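Local coordinates for recombination protein recR (Deinococcus radiodurans, PDB 1VDD) that binds DNA and zinc and probably acts with RecF and RecO in RecBC-independent recombinational DNA repair, at residues L107-S112 against E146-T150; V56-C60 against C69-A73; L10-L14 against Q26-L32; L127-Q133 against L157-A163. All coordinates share one frame; numbering follows the deposited sequence.

Contact 1: residues L107-S112 against E146-T150; sequences LHGVLS and EGDAT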
loop_
_atom_site.group_PDB
_atom_site.type_symbol
_atom_site.label_atom_id
_atom_site.label_comp_id
_atom_site.label_asym_id
_atom_site.label_seq_id
_atom_site.Cartn_x
_atom_site.Cartn_y
_atom_site.Cartn_z
ATOM N N LEU A 107 7.335 -25.252 -19.182
ATOM C CA LEU A 107 6.315 -26.138 -18.653
ATOM C C LEU A 107 5.252 -25.072 -18.538
ATOM O O LEU A 107 5.513 -24.037 -17.940
ATOM C CB LEU A 107 6.684 -26.595 -17.246
ATOM C CG LEU A 107 8.155 -26.910 -16.998
ATOM C CD1 LEU A 107 8.338 -27.216 -15.537
ATOM C CD2 LEU A 107 8.600 -28.083 -17.870
ATOM N N HIS A 108 4.070 -25.256 -19.094
ATOM C CA HIS A 108 3.135 -24.158 -18.954
ATOM C C HIS A 108 2.438 -24.145 -17.610
ATOM O O HIS A 108 1.221 -24.089 -17.521
ATOM C CB HIS A 108 2.147 -24.138 -20.121
ATOM C CG HIS A 108 2.616 -23.311 -21.282
ATOM N ND1 HIS A 108 3.823 -23.529 -21.911
ATOM C CD2 HIS A 108 2.063 -22.236 -21.893
ATOM C CE1 HIS A 108 3.993 -22.623 -22.858
ATOM N NE2 HIS A 108 2.941 -21.826 -22.867
ATOM N N GLY A 109 3.244 -24.181 -16.552
ATOM C CA GLY A 109 2.710 -24.154 -15.205
ATOM C C GLY A 109 3.635 -24.761 -14.168
ATOM O O GLY A 109 4.837 -24.900 -14.372
ATOM N N VAL A 110 3.057 -25.132 -13.037
ATOM C CA VAL A 110 3.825 -25.724 -11.957
ATOM C C VAL A 110 3.068 -26.930 -11.465
ATOM O O VAL A 110 1.850 -26.947 -11.501
ATOM C CB VAL A 110 3.938 -24.774 -10.766
ATOM C CG1 VAL A 110 5.182 -25.101 -9.970
ATOM C CG2 VAL A 110 3.929 -23.336 -11.242
ATOM N N LEU A 111 3.790 -27.929 -10.990
ATOM C CA LEU A 111 3.144 -29.115 -10.461
ATOM C C LEU A 111 2.345 -28.727 -9.218
ATOM O O LEU A 111 2.543 -27.660 -8.645
ATOM C CB LEU A 111 4.190 -30.176 -10.111
ATOM C CG LEU A 111 4.977 -30.667 -11.328
ATOM C CD1 LEU A 111 5.938 -31.766 -10.917
ATOM C CD2 LEU A 111 4.008 -31.186 -12.379
ATOM N N SER A 112 1.424 -29.593 -8.826
ATOM C CA SER A 112 0.594 -29.361 -7.655
ATOM C C SER A 112 -0.215 -30.621 -7.413
ATOM O O SER A 112 -1.301 -30.802 -7.963
ATOM C CB SER A 112 -0.331 -28.164 -7.873
ATOM O OG SER A 112 -1.048 -28.299 -9.080
ATOM N N GLU A 146 5.529 -25.089 -4.890
ATOM C CA GLU A 146 5.190 -25.537 -6.227
ATOM C C GLU A 146 6.450 -25.593 -7.105
ATOM O O GLU A 146 6.776 -26.628 -7.693
ATOM C CB GLU A 146 4.182 -24.563 -6.834
ATOM C CG GLU A 146 2.985 -24.296 -5.946
ATOM C CD GLU A 146 2.291 -25.576 -5.533
ATOM O OE1 GLU A 146 2.005 -26.410 -6.417
ATOM O OE2 GLU A 146 2.028 -25.748 -4.325
ATOM N N GLY A 147 7.143 -24.463 -7.198
ATOM C CA GLY A 147 8.351 -24.401 -8.000
ATOM C C GLY A 147 9.412 -25.329 -7.458
ATOM O O GLY A 147 10.137 -25.979 -8.216
ATOM N N ASP A 148 9.494 -25.394 -6.133
ATOM C CA ASP A 148 10.465 -26.242 -5.464
ATOM C C ASP A 148 10.156 -27.699 -5.789
ATOM O O ASP A 148 11.052 -28.488 -6.089
ATOM C CB ASP A 148 10.398 -26.014 -3.954
ATOM C CG ASP A 148 11.730 -26.248 -3.269
ATOM O OD1 ASP A 148 11.804 -26.114 -2.027
ATOM O OD2 ASP A 148 12.706 -26.559 -3.982
ATOM N N ALA A 149 8.877 -28.045 -5.738
ATOM C CA ALA A 149 8.450 -29.402 -6.029
ATOM C C ALA A 149 8.622 -29.772 -7.504
ATOM O O ALA A 149 9.122 -30.855 -7.824
ATOM C CB ALA A 149 7.010 -29.578 -5.615
ATOM N N THR A 150 8.215 -28.878 -8.406
ATOM C CA THR A 150 8.336 -29.155 -9.843
ATOM C C THR A 150 9.781 -29.476 -10.185
ATOM O O THR A 150 10.065 -30.473 -10.844
ATOM C CB THR A 150 7.909 -27.951 -10.713
ATOM O OG1 THR A 150 6.696 -27.393 -10.207
ATOM C CG2 THR A 150 7.680 -28.400 -12.152
#
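L111 and T150 cross at a slant, the leucine side chain lying against the methyl of the threonine: L111 CG is 3.6 Å from T150 CG2, while L111 CD1 lies beside T150 CA. From another direction L107 meets the same methyl tip to tip, its CD1 3.6 Å from T150 CG2, so that two leucines of the loop share one methyl group. The methyl takes this place because CG2 stands anti to the backbone N of T150, which leaves OG1 beside that N. OG1, whose place is less sure because it sits too close to V110 CG1, accepts from L111 N at 3.1 Å and donates to E146 O, one turn back in the helix. Threonine thus suits a site that needs a methyl and a polar group together. V110 runs at about a right angle to T150, but the fit is too tight in the model to rest on. E146 bends at chi2 (-54°) to bring OE1 within 3.3 Å of S112 CB. With an alanine here in place of L111, one flank of the T150 methyl would probably lie uncovered, although the backbone N-H could still reach OG1. Within the Toprim domain, the contact lays the loop after strand 103-106 against the early turns of helix 145-158, where L107 also touches L154 and L111 packs on Y153; the backbone of L107 is hydrogen-bonded to V85 of strand 81-85.

Contact 2: residues V56-C60 against C69-A73; sequences VCPIC and CDVCA. With ZN (zinc ion), chain E.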
loop_
_atom_site.group_PDB
_atom_site.type_symbol
_atom_site.label_atom_id
_atom_site.label_comp_id
_atom_site.label_asym_id
_atom_site.label_seq_id
_atom_site.Cartn_x
_atom_site.Cartn_y
_atom_site.Cartn_z
ATOM N N VAL A 56 2.173 -21.785 -29.351
ATOM C CA VAL A 56 3.288 -22.295 -28.582
ATOM C C VAL A 56 4.305 -22.974 -29.495
ATOM O O VAL A 56 3.929 -23.633 -30.454
ATOM C CB VAL A 56 2.771 -23.288 -27.505
ATOM C CG1 VAL A 56 2.371 -24.601 -28.134
ATOM C CG2 VAL A 56 3.808 -23.480 -26.451
ATOM N N CYS A 57 5.592 -22.794 -29.209
ATOM C CA CYS A 57 6.658 -23.415 -30.007
ATOM C C CYS A 57 6.592 -24.929 -29.824
ATOM O O CYS A 57 6.380 -25.422 -28.718
ATOM C CB CYS A 57 8.041 -22.894 -29.567
ATOM S SG CYS A 57 9.494 -23.705 -30.327
ATOM N N PRO A 58 6.769 -25.687 -30.908
ATOM C CA PRO A 58 6.717 -27.149 -30.829
ATOM C C PRO A 58 7.891 -27.783 -30.070
ATOM O O PRO A 58 7.719 -28.798 -29.393
ATOM C CB PRO A 58 6.686 -27.559 -32.292
ATOM C CG PRO A 58 7.574 -26.522 -32.929
ATOM C CD PRO A 58 7.086 -25.244 -32.278
ATOM N N ILE A 59 9.076 -27.182 -30.191
ATOM C CA ILE A 59 10.288 -27.683 -29.529
ATOM C C ILE A 59 10.212 -27.348 -28.045
ATOM O O ILE A 59 9.915 -28.208 -27.209
ATOM C CB ILE A 59 11.555 -27.016 -30.110
ATOM C CG1 ILE A 59 11.569 -27.147 -31.640
ATOM C CG2 ILE A 59 12.793 -27.624 -29.466
ATOM C CD1 ILE A 59 11.318 -28.559 -32.167
ATOM N N CYS A 60 10.536 -26.099 -27.728
ATOM C CA CYS A 60 10.423 -25.602 -26.368
ATOM C C CYS A 60 9.030 -25.039 -26.543
ATOM O O CYS A 60 8.565 -24.947 -27.675
ATOM C CB CYS A 60 11.408 -24.466 -26.121
ATOM S SG CYS A 60 11.239 -23.086 -27.284
ATOM N N CYS A 69 10.572 -21.167 -32.230
ATOM C CA CYS A 69 10.679 -19.892 -31.532
ATOM C C CYS A 69 11.979 -19.200 -31.960
ATOM O O CYS A 69 12.909 -19.859 -32.424
ATOM C CB CYS A 69 10.685 -20.120 -30.018
ATOM S SG CYS A 69 12.210 -20.853 -29.382
ATOM N N ASP A 70 12.052 -17.880 -31.808
ATOM C CA ASP A 70 13.268 -17.145 -32.179
ATOM C C ASP A 70 14.501 -17.674 -31.445
ATOM O O ASP A 70 15.620 -17.586 -31.947
ATOM C CB ASP A 70 13.121 -15.650 -31.879
ATOM C CG ASP A 70 14.345 -14.845 -32.308
ATOM O OD1 ASP A 70 14.686 -14.858 -33.515
ATOM O OD2 ASP A 70 14.969 -14.200 -31.435
ATOM N N VAL A 71 14.296 -18.208 -30.248
ATOM C CA VAL A 71 15.393 -18.754 -29.466
ATOM C C VAL A 71 15.880 -20.039 -30.111
ATOM O O VAL A 71 17.080 -20.248 -30.275
ATOM C CB VAL A 71 14.947 -19.069 -28.035
ATOM C CG1 VAL A 71 16.037 -19.839 -27.307
ATOM C CG2 VAL A 71 14.608 -17.778 -27.314
ATOM N N CYS A 72 14.935 -20.903 -30.471
ATOM C CA CYS A 72 15.267 -22.169 -31.101
ATOM C C CYS A 72 15.980 -21.895 -32.429
ATOM O O CYS A 72 17.025 -22.481 -32.714
ATOM C CB CYS A 72 13.993 -23.016 -31.320
ATOM S SG CYS A 72 13.233 -23.765 -29.807
ATOM N N ALA A 73 15.432 -20.982 -33.224
ATOM C CA ALA A 73 16.017 -20.639 -34.518
ATOM C C ALA A 73 17.432 -20.088 -34.393
ATOM O O ALA A 73 18.384 -20.672 -34.913
ATOM C CB ALA A 73 15.137 -19.629 -35.236
HETATM ZN ZN ZN E . 11.459 -22.724 -29.150
#
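C60 reaches across to the two cysteines of 69-73, its SG lying 3.2 Å from C69 SG and 3.3 Å from C72 SG, and all three sulfurs close on the same zinc ion. With C57 they form a Cys4 zinc finger, in which two CxxC pairs, C57/C60 and C69/C72, each supply two ligands. Cysteine suits all four places because its short side chain ends in a sulfur that, as thiolate, binds zinc well. The metal distances are uneven: C60 SG lies 1.9 Å from the zinc ion, whereas C57 SG stands at 2.5 Å, a spread on which little should rest at this resolution. Different first torsions bring the sulfurs together. In C57, SG is anti to the backbone N (chi1 173°), while C60 and C69 both place SG between the backbone N and the carbonyl carbon. Backbone N-H groups probably temper the negative charge gathered on the sulfurs. C69 N makes a weak bond of 3.4 Å to C57 SG, linking the two halves of the site directly. I59 sets its CB 3.7 Å from C72 SG, while the end of its side chain turns away. Outside the pair, R130 packs on both I59 and C60, and V71 rests on L103 and Y104 of strand 103-106, which sets the finger against the Toprim domain. C69 also serves as N-cap of helix 70-73: C72 N donates to C69 SG over 2.9 Å, with an N-H...S angle of 155°.

Contact 3: residues L10-L14 against Q26-L32; sequences LIREL and QRLAFHL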
loop_
_atom_site.group_PDB
_atom_site.type_symbol
_atom_site.label_atom_id
_atom_site.label_comp_id
_atom_site.label_asym_id
_atom_site.label_seq_id
_atom_site.Cartn_x
_atom_site.Cartn_y
_atom_site.Cartn_z
ATOM N N LEU A 10 -18.682 -3.641 -22.095
ATOM C CA LEU A 10 -17.254 -3.374 -22.098
ATOM C C LEU A 10 -16.700 -3.522 -20.685
ATOM O O LEU A 10 -15.640 -4.113 -20.485
ATOM C CB LEU A 10 -16.971 -1.957 -22.601
ATOM C CG LEU A 10 -15.839 -1.767 -23.613
ATOM C CD1 LEU A 10 -15.491 -0.288 -23.668
ATOM C CD2 LEU A 10 -14.621 -2.571 -23.224
ATOM N N ILE A 11 -17.428 -2.986 -19.710
ATOM C CA ILE A 11 -16.993 -3.042 -18.318
ATOM C C ILE A 11 -16.764 -4.485 -17.917
ATOM O O ILE A 11 -15.771 -4.820 -17.277
ATOM C CB ILE A 11 -18.048 -2.443 -17.357
ATOM C CG1 ILE A 11 -18.478 -1.057 -17.832
ATOM C CG2 ILE A 11 -17.462 -2.321 -15.961
ATOM C CD1 ILE A 11 -17.356 -0.080 -17.950
ATOM N N ARG A 12 -17.703 -5.332 -18.307
ATOM C CA ARG A 12 -17.647 -6.746 -17.990
ATOM C C ARG A 12 -16.382 -7.359 -18.575
ATOM O O ARG A 12 -15.493 -7.773 -17.841
ATOM C CB ARG A 12 -18.886 -7.422 -18.558
ATOM C CG ARG A 12 -19.123 -8.827 -18.094
ATOM C CD ARG A 12 -20.262 -9.405 -18.899
ATOM N NE ARG A 12 -19.994 -9.315 -20.334
ATOM C CZ ARG A 12 -20.888 -9.577 -21.285
ATOM N NH1 ARG A 12 -22.122 -9.947 -20.957
ATOM N NH2 ARG A 12 -20.550 -9.468 -22.568
ATOM N N GLU A 13 -16.293 -7.402 -19.898
ATOM C CA GLU A 13 -15.121 -7.971 -20.547
ATOM C C GLU A 13 -13.791 -7.397 -20.029
ATOM O O GLU A 13 -12.834 -8.152 -19.833
ATOM C CB GLU A 13 -15.216 -7.792 -22.069
ATOM C CG GLU A 13 -16.431 -8.477 -22.698
ATOM C CD GLU A 13 -16.644 -9.881 -22.149
ATOM O OE1 GLU A 13 -15.736 -10.724 -22.310
ATOM O OE2 GLU A 13 -17.711 -10.139 -21.545
ATOM N N LEU A 14 -13.710 -6.083 -19.815
ATOM C CA LEU A 14 -12.456 -5.506 -19.318
ATOM C C LEU A 14 -12.198 -6.027 -17.917
ATOM O O LEU A 14 -11.096 -6.481 -17.619
ATOM C CB LEU A 14 -12.495 -3.969 -19.302
ATOM C CG LEU A 14 -12.366 -3.238 -20.648
ATOM C CD1 LEU A 14 -12.716 -1.785 -20.475
ATOM C CD2 LEU A 14 -10.973 -3.375 -21.204
ATOM N N GLN A 26 -14.549 0.507 -15.457
ATOM C CA GLN A 26 -15.350 1.648 -15.840
ATOM C C GLN A 26 -14.397 2.792 -16.168
ATOM O O GLN A 26 -14.506 3.437 -17.209
ATOM C CB GLN A 26 -16.287 2.027 -14.698
ATOM C CG GLN A 26 -17.233 3.148 -15.050
ATOM C CD GLN A 26 -17.787 3.817 -13.826
ATOM O OE1 GLN A 26 -18.661 3.279 -13.153
ATOM N NE2 GLN A 26 -17.258 5.000 -13.513
ATOM N N ARG A 27 -13.448 3.023 -15.273
ATOM C CA ARG A 27 -12.461 4.064 -15.458
ATOM C C ARG A 27 -11.883 3.870 -16.866
ATOM O O ARG A 27 -11.650 4.836 -17.602
ATOM C CB ARG A 27 -11.360 3.900 -14.401
ATOM C CG ARG A 27 -10.763 5.192 -13.855
ATOM C CD ARG A 27 -9.735 4.909 -12.754
ATOM N NE ARG A 27 -8.480 4.345 -13.260
ATOM C CZ ARG A 27 -7.558 5.030 -13.938
ATOM N NH1 ARG A 27 -7.741 6.316 -14.203
ATOM N NH2 ARG A 27 -6.444 4.433 -14.343
ATOM N N LEU A 28 -11.689 2.609 -17.245
ATOM C CA LEU A 28 -11.122 2.279 -18.547
ATOM C C LEU A 28 -12.073 2.450 -19.733
ATOM O O LEU A 28 -11.653 2.849 -20.817
ATOM C CB LEU A 28 -10.585 0.845 -18.530
ATOM C CG LEU A 28 -9.323 0.639 -19.370
ATOM C CD1 LEU A 28 -8.151 0.329 -18.455
ATOM C CD2 LEU A 28 -9.539 -0.481 -20.354
ATOM N N ALA A 29 -13.350 2.147 -19.539
ATOM C CA ALA A 29 -14.313 2.280 -20.629
ATOM C C ALA A 29 -14.501 3.749 -21.009
ATOM O O ALA A 29 -14.625 4.078 -22.185
ATOM C CB ALA A 29 -15.658 1.647 -20.239
ATOM N N PHE A 30 -14.512 4.626 -20.011
ATOM C CA PHE A 30 -14.686 6.051 -20.250
ATOM C C PHE A 30 -13.453 6.743 -20.823
ATOM O O PHE A 30 -13.495 7.921 -21.184
ATOM C CB PHE A 30 -15.135 6.725 -18.962
ATOM C CG PHE A 30 -16.566 6.466 -18.632
ATOM C CD1 PHE A 30 -16.965 6.261 -17.324
ATOM C CD2 PHE A 30 -17.520 6.415 -19.647
ATOM C CE1 PHE A 30 -18.297 6.005 -17.025
ATOM C CE2 PHE A 30 -18.855 6.163 -19.366
ATOM C CZ PHE A 30 -19.251 5.956 -18.053
ATOM N N HIS A 31 -12.354 6.006 -20.896
ATOM C CA HIS A 31 -11.120 6.524 -21.467
ATOM C C HIS A 31 -11.078 6.108 -22.940
ATOM O O HIS A 31 -10.533 6.823 -23.794
ATOM C CB HIS A 31 -9.915 5.926 -20.757
ATOM C CG HIS A 31 -8.695 5.847 -21.621
ATOM N ND1 HIS A 31 -7.867 6.924 -21.841
ATOM C CD2 HIS A 31 -8.192 4.828 -22.357
ATOM C CE1 HIS A 31 -6.901 6.571 -22.672
ATOM N NE2 HIS A 31 -7.075 5.304 -22.999
ATOM N N LEU A 32 -11.634 4.927 -23.210
ATOM C CA LEU A 32 -11.693 4.370 -24.556
ATOM C C LEU A 32 -12.658 5.186 -25.395
ATOM O O LEU A 32 -12.539 5.252 -26.609
ATOM C CB LEU A 32 -12.143 2.911 -24.486
ATOM C CG LEU A 32 -11.040 1.974 -23.969
ATOM C CD1 LEU A 32 -11.615 0.634 -23.604
ATOM C CD2 LEU A 32 -9.964 1.825 -25.023
#
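I11 drives its CD1 methyl against A29, 3.3 Å from A29 CB and 3.4 Å from Q26 CA, so the end of its longer branch rests on the backbone and on a small side chain one turn further on. Its first two torsions, chi1 -51° and chi2 -58°, fold CG1 and CD1 round toward the opposing helix. L10 approaches A29 as well, with CD1 3.9 Å from A29 CB, and crosses L32 at a slant. L14 meets L28 in the same slanting way: L14 CD2 lies 3.3 Å from L28 CD2, and its other methyl, CD1, reaches both L28 and L32 CD1. Alanine suits the middle of this surface, since its single methyl lets two branched side chains come close to the helix. Helices 5-15 and 22-32 belong to the helix-hairpin-helix region of RecR, a motif associated with DNA binding, and the two short segments have axes 9.0 Å apart with their directions 120° from each other. A glycine in place of L14 would probably open a gap beside both L28 and L32, leaving the L28 methyls freer to turn. Further out, A25 touches both I11 and L14, while L7 packs on A29. Where L10 and L32 meet, A50 and L47 of the second subunit pack on them, and Q26 packs on E179 of the third subunit.

Contact 4: residues L127-Q133 against L157-A163; sequences LLPRVGQ and LLEPLGA
L158 presents its CD2 methyl to three apolar neighbours at once: L127 CD1 at 3.3 Å, L128 CD2 at 3.6 Å and V131 CG2 at 4.0 Å. L127 and V131 each cross it at about a right angle. Leucine suits this place because its branch CD2 reaches far enough to touch all three. V131, its CG1 anti to the backbone N (chi1 -179°), sends that branch to A163 CB, while its CB faces L161 CD2 at 3.6 Å. L128 also touches L157, at right angles and more distantly. This apolar layer belongs to the Toprim domain, where it joins the end of helix 145-158 and the type I turn from L158 to L161 to the loop leading to strand 136-139; V137 of that strand packs on both V131 and L158. The second kind of contact brings carbon against backbone oxygen: L161 CD2 sits near L128 O and V131 O, and A163 CB is 3.1 Å from G132 O. Further along, Q133 CA makes a CH...O contact of 3.4 Å with G162 O. Glycine fits at G162, since with Q133 placed as it is a CB would run into Q133 CG, 3.2 Å from G162 CA.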
loop_
_atom_site.group_PDB
_atom_site.type_symbol
_atom_site.label_atom_id
_atom_site.label_comp_id
_atom_site.label_asym_id
_atom_site.label_seq_id
_atom_site.Cartn_x
_atom_site.Cartn_y
_atom_site.Cartn_z
ATOM N N LEU A 127 10.454 -32.278 -23.166
ATOM C CA LEU A 127 11.746 -31.814 -22.682
ATOM C C LEU A 127 12.765 -32.951 -22.716
ATOM O O LEU A 127 13.890 -32.775 -23.200
ATOM C CB LEU A 127 11.615 -31.272 -21.255
ATOM C CG LEU A 127 12.818 -30.537 -20.631
ATOM C CD1 LEU A 127 13.856 -31.518 -20.159
ATOM C CD2 LEU A 127 13.424 -29.586 -21.647
ATOM N N LEU A 128 12.362 -34.110 -22.196
ATOM C CA LEU A 128 13.222 -35.292 -22.146
ATOM C C LEU A 128 14.043 -35.496 -23.421
ATOM O O LEU A 128 15.272 -35.495 -23.382
ATOM C CB LEU A 128 12.391 -36.553 -21.880
ATOM C CG LEU A 128 11.545 -36.600 -20.609
ATOM C CD1 LEU A 128 11.013 -38.003 -20.459
ATOM C CD2 LEU A 128 12.374 -36.222 -19.378
ATOM N N PRO A 129 13.372 -35.662 -24.574
ATOM C CA PRO A 129 14.129 -35.863 -25.807
ATOM C C PRO A 129 15.127 -34.752 -26.124
ATOM O O PRO A 129 16.111 -34.985 -26.819
ATOM C CB PRO A 129 13.035 -36.004 -26.863
ATOM C CG PRO A 129 11.934 -35.162 -26.317
ATOM C CD PRO A 129 11.933 -35.536 -24.860
ATOM N N ARG A 130 14.892 -33.548 -25.619
ATOM C CA ARG A 130 15.817 -32.441 -25.882
ATOM C C ARG A 130 17.079 -32.527 -25.039
ATOM O O ARG A 130 18.094 -31.915 -25.370
ATOM C CB ARG A 130 15.152 -31.090 -25.604
ATOM C CG ARG A 130 14.067 -30.707 -26.584
ATOM C CD ARG A 130 13.519 -29.356 -26.232
ATOM N NE ARG A 130 14.519 -28.302 -26.369
ATOM C CZ ARG A 130 14.377 -27.087 -25.848
ATOM N NH1 ARG A 130 13.280 -26.795 -25.157
ATOM N NH2 ARG A 130 15.318 -26.164 -26.018
ATOM N N VAL A 131 17.013 -33.283 -23.948
ATOM C CA VAL A 131 18.150 -33.411 -23.049
ATOM C C VAL A 131 19.090 -34.559 -23.390
ATOM O O VAL A 131 18.682 -35.717 -23.480
ATOM C CB VAL A 131 17.680 -33.569 -21.579
ATOM C CG1 VAL A 131 18.892 -33.680 -20.648
ATOM C CG2 VAL A 131 16.811 -32.381 -21.179
ATOM N N GLY A 132 20.360 -34.214 -23.570
ATOM C CA GLY A 132 21.373 -35.205 -23.879
ATOM C C GLY A 132 22.588 -34.978 -23.001
ATOM O O GLY A 132 22.536 -34.196 -22.046
ATOM N N GLN A 133 23.690 -35.648 -23.317
ATOM C CA GLN A 133 24.903 -35.491 -22.530
ATOM C C GLN A 133 25.753 -34.326 -23.029
ATOM O O GLN A 133 25.659 -33.915 -24.192
ATOM C CB GLN A 133 25.706 -36.791 -22.550
ATOM C CG GLN A 133 24.951 -37.962 -21.932
ATOM C CD GLN A 133 25.664 -39.290 -22.098
ATOM O OE1 GLN A 133 25.161 -40.335 -21.673
ATOM N NE2 GLN A 133 26.841 -39.259 -22.722
ATOM N N LEU A 157 13.508 -36.873 -12.924
ATOM C CA LEU A 157 13.259 -37.284 -14.298
ATOM C C LEU A 157 14.447 -37.171 -15.225
ATOM O O LEU A 157 14.792 -38.126 -15.910
ATOM C CB LEU A 157 12.092 -36.489 -14.891
ATOM C CG LEU A 157 10.828 -37.302 -15.187
ATOM C CD1 LEU A 157 9.781 -36.436 -15.872
ATOM C CD2 LEU A 157 11.187 -38.475 -16.073
ATOM N N LEU A 158 15.078 -36.007 -15.250
ATOM C CA LEU A 158 16.207 -35.795 -16.140
ATOM C C LEU A 158 17.472 -36.566 -15.769
ATOM O O LEU A 158 18.306 -36.842 -16.630
ATOM C CB LEU A 158 16.505 -34.301 -16.231
ATOM C CG LEU A 158 15.341 -33.444 -16.725
ATOM C CD1 LEU A 158 15.811 -32.018 -16.813
ATOM C CD2 LEU A 158 14.859 -33.906 -18.083
ATOM N N GLU A 159 17.600 -36.917 -14.494
ATOM C CA GLU A 159 18.755 -37.656 -13.988
ATOM C C GLU A 159 19.288 -38.762 -14.908
ATOM O O GLU A 159 20.448 -38.728 -15.311
ATOM C CB GLU A 159 18.427 -38.258 -12.617
ATOM C CG GLU A 159 19.538 -39.111 -12.026
ATOM C CD GLU A 159 20.813 -38.325 -11.802
ATOM O OE1 GLU A 159 21.390 -37.838 -12.797
ATOM O OE2 GLU A 159 21.235 -38.191 -10.630
ATOM N N PRO A 160 18.453 -39.765 -15.242
ATOM C CA PRO A 160 18.904 -40.850 -16.116
ATOM C C PRO A 160 19.569 -40.405 -17.418
ATOM O O PRO A 160 20.411 -41.121 -17.951
ATOM C CB PRO A 160 17.632 -41.668 -16.342
ATOM C CG PRO A 160 16.535 -40.671 -16.147
ATOM C CD PRO A 160 17.020 -39.907 -14.945
ATOM N N LEU A 161 19.188 -39.245 -17.944
ATOM C CA LEU A 161 19.827 -38.744 -19.162
ATOM C C LEU A 161 21.175 -38.199 -18.682
ATOM O O LEU A 161 21.300 -37.813 -17.524
ATOM C CB LEU A 161 18.984 -37.644 -19.812
ATOM C CG LEU A 161 17.573 -38.062 -20.244
ATOM C CD1 LEU A 161 16.670 -38.127 -19.028
ATOM C CD2 LEU A 161 17.021 -37.071 -21.257
ATOM N N GLY A 162 22.179 -38.151 -19.547
ATOM C CA GLY A 162 23.486 -37.711 -19.083
ATOM C C GLY A 162 23.845 -36.242 -18.963
ATOM O O GLY A 162 25.008 -35.889 -19.186
ATOM N N ALA A 163 22.893 -35.390 -18.585
ATOM C CA ALA A 163 23.174 -33.960 -18.474
ATOM C C ALA A 163 23.413 -33.415 -17.069
ATOM O O ALA A 163 23.018 -34.000 -16.067
ATOM C CB ALA A 163 22.063 -33.176 -19.126
#

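From the N terminus, contact 3 comes first, closing a short loop between helices 5-15 and 22-32. Helix 37-53 then leads to contact 2, where zinc closes the loop between 56-60 and 69-73. The remaining two lie in the Toprim domain and cross: 107-112 opens contact 1 and 127-133 opens contact 4, before helix 145-158 completes contact 1 near its start and contact 4 at its end. Contact 2 touches both of them, through V56 on H108 and through I59 and C60 on R130, tying the zinc finger to that domain. Contact 3 stands apart, its centre about 48 Å from the centre of contact 4.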